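Local atomic coordinates of mandelate racemase/muconate lactonizing enzyme-like protein (Roseovarius sp. TM1035, PDB entry 3RCY), a protein that probably acts as an isomerase or related enzyme of the mandelate racemase/muconate lactonizing enzyme branch of the enolase superfamily, binding a magnesium ion. Residues 89-103 with 283-295. Residues are numbered along the deposited sequence; the frame is centred on the assembly and turned at random.
Sequences LTAIGAFSGLEIACW and PALGRAGGIWEMK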
loop_
_atom_site.group_PDB
_atom_site.type_symbol
_atom_site.label_atom_id
_atom_site.label_comp_id
_atom_site.label_asym_id
_atom_site.label_seq_id
_atom_site.Cartn_x
_atom_site.Cartn_y
_atom_site.Cartn_z
ATOM N N LEU A 89 24.638 17.221 9.555
ATOM C CA LEU A 89 24.686 18.293 8.556
ATOM C C LEU A 89 25.988 19.109 8.624
ATOM O O LEU A 89 26.594 19.424 7.597
ATOM C CB LEU A 89 23.462 19.200 8.696
ATOM C CG LEU A 89 23.269 20.264 7.612
ATOM C CD1 LEU A 89 22.921 19.624 6.259
ATOM C CD2 LEU A 89 22.197 21.237 8.044
ATOM N N THR A 90 26.434 19.409 9.838
ATOM C CA THR A 90 27.617 20.240 10.038
ATOM C C THR A 90 28.927 19.479 9.779
ATOM O O THR A 90 29.802 19.974 9.055
ATOM C CB THR A 90 27.594 20.888 11.449
ATOM O OG1 THR A 90 26.664 21.972 11.451
ATOM C CG2 THR A 90 28.969 21.418 11.858
ATOM N N ALA A 91 29.061 18.288 10.361
ATOM C CA ALA A 91 30.284 17.487 10.199
ATOM C C ALA A 91 30.499 17.014 8.756
ATOM O O ALA A 91 31.634 16.958 8.276
ATOM C CB ALA A 91 30.280 16.290 11.149
ATOM N N ILE A 92 29.411 16.667 8.071
ATOM C CA ILE A 92 29.503 16.208 6.678
ATOM C C ILE A 92 29.769 17.400 5.745
ATOM O O ILE A 92 30.463 17.260 4.731
ATOM C CB ILE A 92 28.260 15.375 6.258
ATOM C CG1 ILE A 92 28.153 14.086 7.098
ATOM C CG2 ILE A 92 28.287 15.037 4.780
ATOM C CD1 ILE A 92 29.321 13.088 6.930
ATOM N N GLY A 93 29.256 18.579 6.109
ATOM C CA GLY A 93 29.635 19.819 5.416
ATOM C C GLY A 93 31.142 20.027 5.454
ATOM O O GLY A 93 31.772 20.358 4.437
ATOM N N ALA A 94 31.722 19.824 6.638
ATOM C CA ALA A 94 33.171 19.879 6.810
ATOM C C ALA A 94 33.868 18.842 5.929
ATOM O O ALA A 94 34.738 19.192 5.118
ATOM C CB ALA A 94 33.553 19.699 8.286
ATOM N N PHE A 95 33.483 17.574 6.075
ATOM C CA PHE A 95 34.063 16.512 5.254
ATOM C C PHE A 95 33.990 16.787 3.747
ATOM O O PHE A 95 34.968 16.545 3.032
ATOM C CB PHE A 95 33.435 15.141 5.538
ATOM C CG PHE A 95 33.923 14.059 4.603
ATOM C CD1 PHE A 95 35.225 13.564 4.707
ATOM C CD2 PHE A 95 33.101 13.566 3.587
ATOM C CE1 PHE A 95 35.695 12.581 3.824
ATOM C CE2 PHE A 95 33.567 12.581 2.705
ATOM C CZ PHE A 95 34.870 12.091 2.828
ATOM N N SER A 96 32.833 17.243 3.268
ATOM C CA SER A 96 32.599 17.387 1.818
ATOM C C SER A 96 33.641 18.269 1.126
ATOM O O SER A 96 34.169 17.913 0.064
ATOM C CB SER A 96 31.199 17.942 1.544
ATOM O OG SER A 96 30.188 17.130 2.115
ATOM N N GLY A 97 33.923 19.424 1.728
ATOM C CA GLY A 97 34.941 20.330 1.218
ATOM C C GLY A 97 36.312 19.686 1.182
ATOM O O GLY A 97 37.049 19.846 0.214
ATOM N N LEU A 98 36.637 18.943 2.237
ATOM C CA LEU A 98 37.917 18.238 2.334
ATOM C C LEU A 98 38.010 17.117 1.285
ATOM O O LEU A 98 39.075 16.885 0.703
ATOM C CB LEU A 98 38.101 17.682 3.749
ATOM C CG LEU A 98 38.096 18.724 4.885
ATOM C CD1 LEU A 98 37.874 18.076 6.254
ATOM C CD2 LEU A 98 39.380 19.549 4.882
ATOM N N GLU A 99 36.885 16.442 1.045
ATOM C CA GLU A 99 36.810 15.367 0.040
ATOM C C GLU A 99 37.025 15.913 -1.380
ATOM O O GLU A 99 37.704 15.289 -2.205
ATOM C CB GLU A 99 35.470 14.614 0.159
ATOM C CG GLU A 99 35.363 13.337 -0.682
ATOM C CD GLU A 99 34.624 13.507 -2.013
ATOM O OE1 GLU A 99 34.509 14.653 -2.516
ATOM O OE2 GLU A 99 34.177 12.468 -2.586
ATOM N N ILE A 100 36.452 17.082 -1.658
ATOM C CA ILE A 100 36.654 17.739 -2.955
ATOM C C ILE A 100 38.141 18.069 -3.175
ATOM O O ILE A 100 38.670 17.867 -4.275
ATOM C CB ILE A 100 35.761 19.001 -3.111
ATOM C CG1 ILE A 100 34.283 18.593 -3.227
ATOM C CG2 ILE A 100 36.180 19.822 -4.345
ATOM C CD1 ILE A 100 33.277 19.723 -2.906
ATOM N N ALA A 101 38.812 18.556 -2.124
ATOM C CA ALA A 101 40.261 18.800 -2.175
ATOM C C ALA A 101 41.050 17.513 -2.438
ATOM O O ALA A 101 42.070 17.541 -3.132
ATOM C CB ALA A 101 40.744 19.476 -0.882
ATOM N N CYS A 102 40.586 16.390 -1.884
ATOM C CA CYS A 102 41.209 15.083 -2.144
ATOM C C CYS A 102 41.134 14.720 -3.624
ATOM O O CYS A 102 42.118 14.217 -4.195
ATOM C CB CYS A 102 40.580 13.970 -1.297
ATOM S SG CYS A 102 40.904 14.089 0.483
ATOM N N TRP A 103 39.982 14.983 -4.245
ATOM C CA TRP A 103 39.823 14.741 -5.683
ATOM C C TRP A 103 40.725 15.639 -6.520
ATOM O O TRP A 103 41.304 15.188 -7.505
ATOM C CB TRP A 103 38.360 14.863 -6.119
ATOM C CG TRP A 103 37.580 13.661 -5.702
ATOM C CD1 TRP A 103 36.713 13.567 -4.656
ATOM C CD2 TRP A 103 37.650 12.358 -6.289
ATOM N NE1 TRP A 103 36.215 12.285 -4.568
ATOM C CE2 TRP A 103 36.771 11.526 -5.565
ATOM C CE3 TRP A 103 38.356 11.817 -7.376
ATOM C CZ2 TRP A 103 36.583 10.178 -5.883
ATOM C CZ3 TRP A 103 38.161 10.477 -7.701
ATOM C CH2 TRP A 103 37.286 9.673 -6.950
ATOM N N PRO A 283 21.870 18.267 -5.047
ATOM C CA PRO A 283 22.745 18.338 -3.885
ATOM C C PRO A 283 23.744 19.473 -4.040
ATOM O O PRO A 283 24.135 19.824 -5.166
ATOM C CB PRO A 283 23.488 17.010 -3.922
ATOM C CG PRO A 283 23.583 16.687 -5.412
ATOM C CD PRO A 283 22.253 17.181 -5.974
ATOM N N ALA A 284 24.105 20.074 -2.915
ATOM C CA ALA A 284 25.285 20.917 -2.872
ATOM C C ALA A 284 26.437 19.997 -2.486
ATOM O O ALA A 284 26.483 19.499 -1.356
ATOM C CB ALA A 284 25.105 22.032 -1.835
ATOM N N LEU A 285 27.361 19.764 -3.419
ATOM C CA LEU A 285 28.474 18.823 -3.191
ATOM C C LEU A 285 29.323 19.166 -1.966
ATOM O O LEU A 285 29.859 18.270 -1.306
ATOM C CB LEU A 285 29.355 18.697 -4.437
ATOM C CG LEU A 285 28.922 17.610 -5.441
ATOM C CD1 LEU A 285 27.545 17.897 -6.041
ATOM C CD2 LEU A 285 29.945 17.467 -6.559
ATOM N N GLY A 286 29.434 20.460 -1.668
ATOM C CA GLY A 286 30.141 20.935 -0.465
ATOM C C GLY A 286 29.385 20.681 0.830
ATOM O O GLY A 286 29.913 20.906 1.919
ATOM N N ARG A 287 28.144 20.222 0.707
ATOM C CA ARG A 287 27.329 19.864 1.860
ATOM C C ARG A 287 27.043 18.371 1.930
ATOM O O ARG A 287 27.068 17.773 3.008
ATOM C CB ARG A 287 25.989 20.622 1.821
ATOM C CG ARG A 287 24.900 19.994 2.704
ATOM C CD ARG A 287 23.692 20.894 2.819
ATOM N NE ARG A 287 23.883 21.939 3.827
ATOM C CZ ARG A 287 23.295 23.130 3.788
ATOM N NH1 ARG A 287 22.501 23.452 2.773
ATOM N NH2 ARG A 287 23.506 24.003 4.761
ATOM N N ALA A 288 26.761 17.774 0.776
ATOM C CA ALA A 288 26.062 16.494 0.734
ATOM C C ALA A 288 26.937 15.265 0.902
ATOM O O ALA A 288 26.427 14.144 0.888
ATOM C CB ALA A 288 25.203 16.388 -0.549
ATOM N N GLY A 289 28.243 15.467 1.050
ATOM C CA GLY A 289 29.170 14.354 1.252
ATOM C C GLY A 289 30.304 14.290 0.244
ATOM O O GLY A 289 31.134 13.378 0.302
ATOM N N GLY A 290 30.324 15.240 -0.685
ATOM C CA GLY A 290 31.361 15.330 -1.709
ATOM C C GLY A 290 31.054 14.595 -3.006
ATOM O O GLY A 290 29.939 14.107 -3.216
ATOM N N ILE A 291 32.067 14.513 -3.868
ATOM C CA ILE A 291 31.909 14.026 -5.246
ATOM C C ILE A 291 31.523 12.545 -5.309
ATOM O O ILE A 291 30.579 12.185 -6.011
ATOM C CB ILE A 291 33.183 14.309 -6.100
ATOM C CG1 ILE A 291 33.409 15.819 -6.243
ATOM C CG2 ILE A 291 33.099 13.626 -7.488
ATOM C CD1 ILE A 291 34.807 16.215 -6.738
ATOM N N TRP A 292 32.252 11.702 -4.581
ATOM C CA TRP A 292 32.034 10.247 -4.618
ATOM C C TRP A 292 30.668 9.861 -4.061
ATOM O O TRP A 292 29.956 9.067 -4.665
ATOM C CB TRP A 292 33.142 9.519 -3.854
ATOM C CG TRP A 292 33.267 8.043 -4.147
ATOM C CD1 TRP A 292 32.996 7.007 -3.290
ATOM C CD2 TRP A 292 33.705 7.442 -5.374
ATOM N NE1 TRP A 292 33.239 5.799 -3.912
ATOM C CE2 TRP A 292 33.681 6.037 -5.187
ATOM C CE3 TRP A 292 34.131 7.954 -6.611
ATOM C CZ2 TRP A 292 34.062 5.137 -6.194
ATOM C CZ3 TRP A 292 34.510 7.063 -7.613
ATOM C CH2 TRP A 292 34.469 5.663 -7.398
ATOM N N GLU A 293 30.313 10.422 -2.906
ATOM C CA GLU A 293 28.998 10.184 -2.302
ATOM C C GLU A 293 27.881 10.596 -3.275
ATOM O O GLU A 293 26.887 9.881 -3.433
ATOM C CB GLU A 293 28.893 10.922 -0.952
ATOM C CG GLU A 293 27.549 10.811 -0.238
ATOM C CD GLU A 293 27.297 9.463 0.419
ATOM O OE1 GLU A 293 28.110 8.520 0.267
ATOM O OE2 GLU A 293 26.264 9.357 1.109
ATOM N N MET A 294 28.071 11.720 -3.960
ATOM C CA MET A 294 27.087 12.165 -4.945
ATOM C C MET A 294 27.049 11.320 -6.224
ATOM O O MET A 294 26.010 11.265 -6.882
ATOM C CB MET A 294 27.229 13.664 -5.243
ATOM C CG MET A 294 26.740 14.555 -4.081
ATOM S SD MET A 294 25.085 14.102 -3.494
ATOM C CE MET A 294 25.439 13.026 -2.108
ATOM N N LYS A 295 28.162 10.657 -6.561
ATOM C CA LYS A 295 28.156 9.636 -7.624
ATOM C C LYS A 295 27.244 8.464 -7.252
ATOM O O LYS A 295 26.517 7.921 -8.095
ATOM C CB LYS A 295 29.580 9.138 -7.946
ATOM C CG LYS A 295 30.431 10.100 -8.798
ATOM C CD LYS A 295 29.993 10.143 -10.283
ATOM C CE LYS A 295 30.362 8.872 -11.053
ATOM N NZ LYS A 295 30.141 9.045 -12.535
HETATM O O HOH W 1 26.025 21.653 5.653
HETATM O O HOH W 2 26.110 17.792 5.444
HETATM O O HOH W 3 32.391 11.367 -0.949
#
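Glu99 turns its carboxylate to the first turn of helix 290-295 and accepts from two successive backbone amides, joining the N-terminal capping domain to the (beta/alpha)-barrel domain of this enolase-superfamily fold. Ile291 N reaches OE1 at 2.8 Å, on the syn side but 32° out of the carboxylate plane; Trp292 N meets the syn lone pair of OE2 at 2.9 Å in a nearly straight bond (167°). Two backbone N-H groups near the N-terminal end of helix 290-295 thus point at one carboxylate, which would probably stabilise its negative charge. OE2 also takes a weak bond from Trp103 NE1 and one from a water, which donates as well to Gly289 O and accepts from Glu293 N, so the buried carboxylate is held at both oxygens.

Beyond Glu99, Trp103 lays the face of its five-membered ring over Ile291 CB, a CH-pi contact 4.2 Å from the centroid, while its CZ2 comes 3.4 Å from Trp292 CE3. The two six-membered rings are near parallel but slid apart, with little overlap. Trp292 NE1 is hydrogen-bonded to Glu72 OE2, and helix 71-80 flanks this end through Ile71.

The backbones come close where a glycine lies on one side: Gly93 CA is 4.2 Å from Arg287 CA, and Ser96 CA is 4.3 Å from Gly290 CA. Gly289 and Gly290 both have positive phi, and Gly289 N gives a weak bond to Ser96 OG. With chi1 at -57°, this hydroxyl sits beside its own backbone N and donates to Ile92 O. At the far end, Leu89 CD1 packs on the Arg287 side chain, whose NH1 is hydrogen-bonded to the backbone O of Glu261, a ligand of the magnesium ion; two waters link Leu89 O to the arginine, one accepting from Arg287 NE and the other donating to Arg287 O.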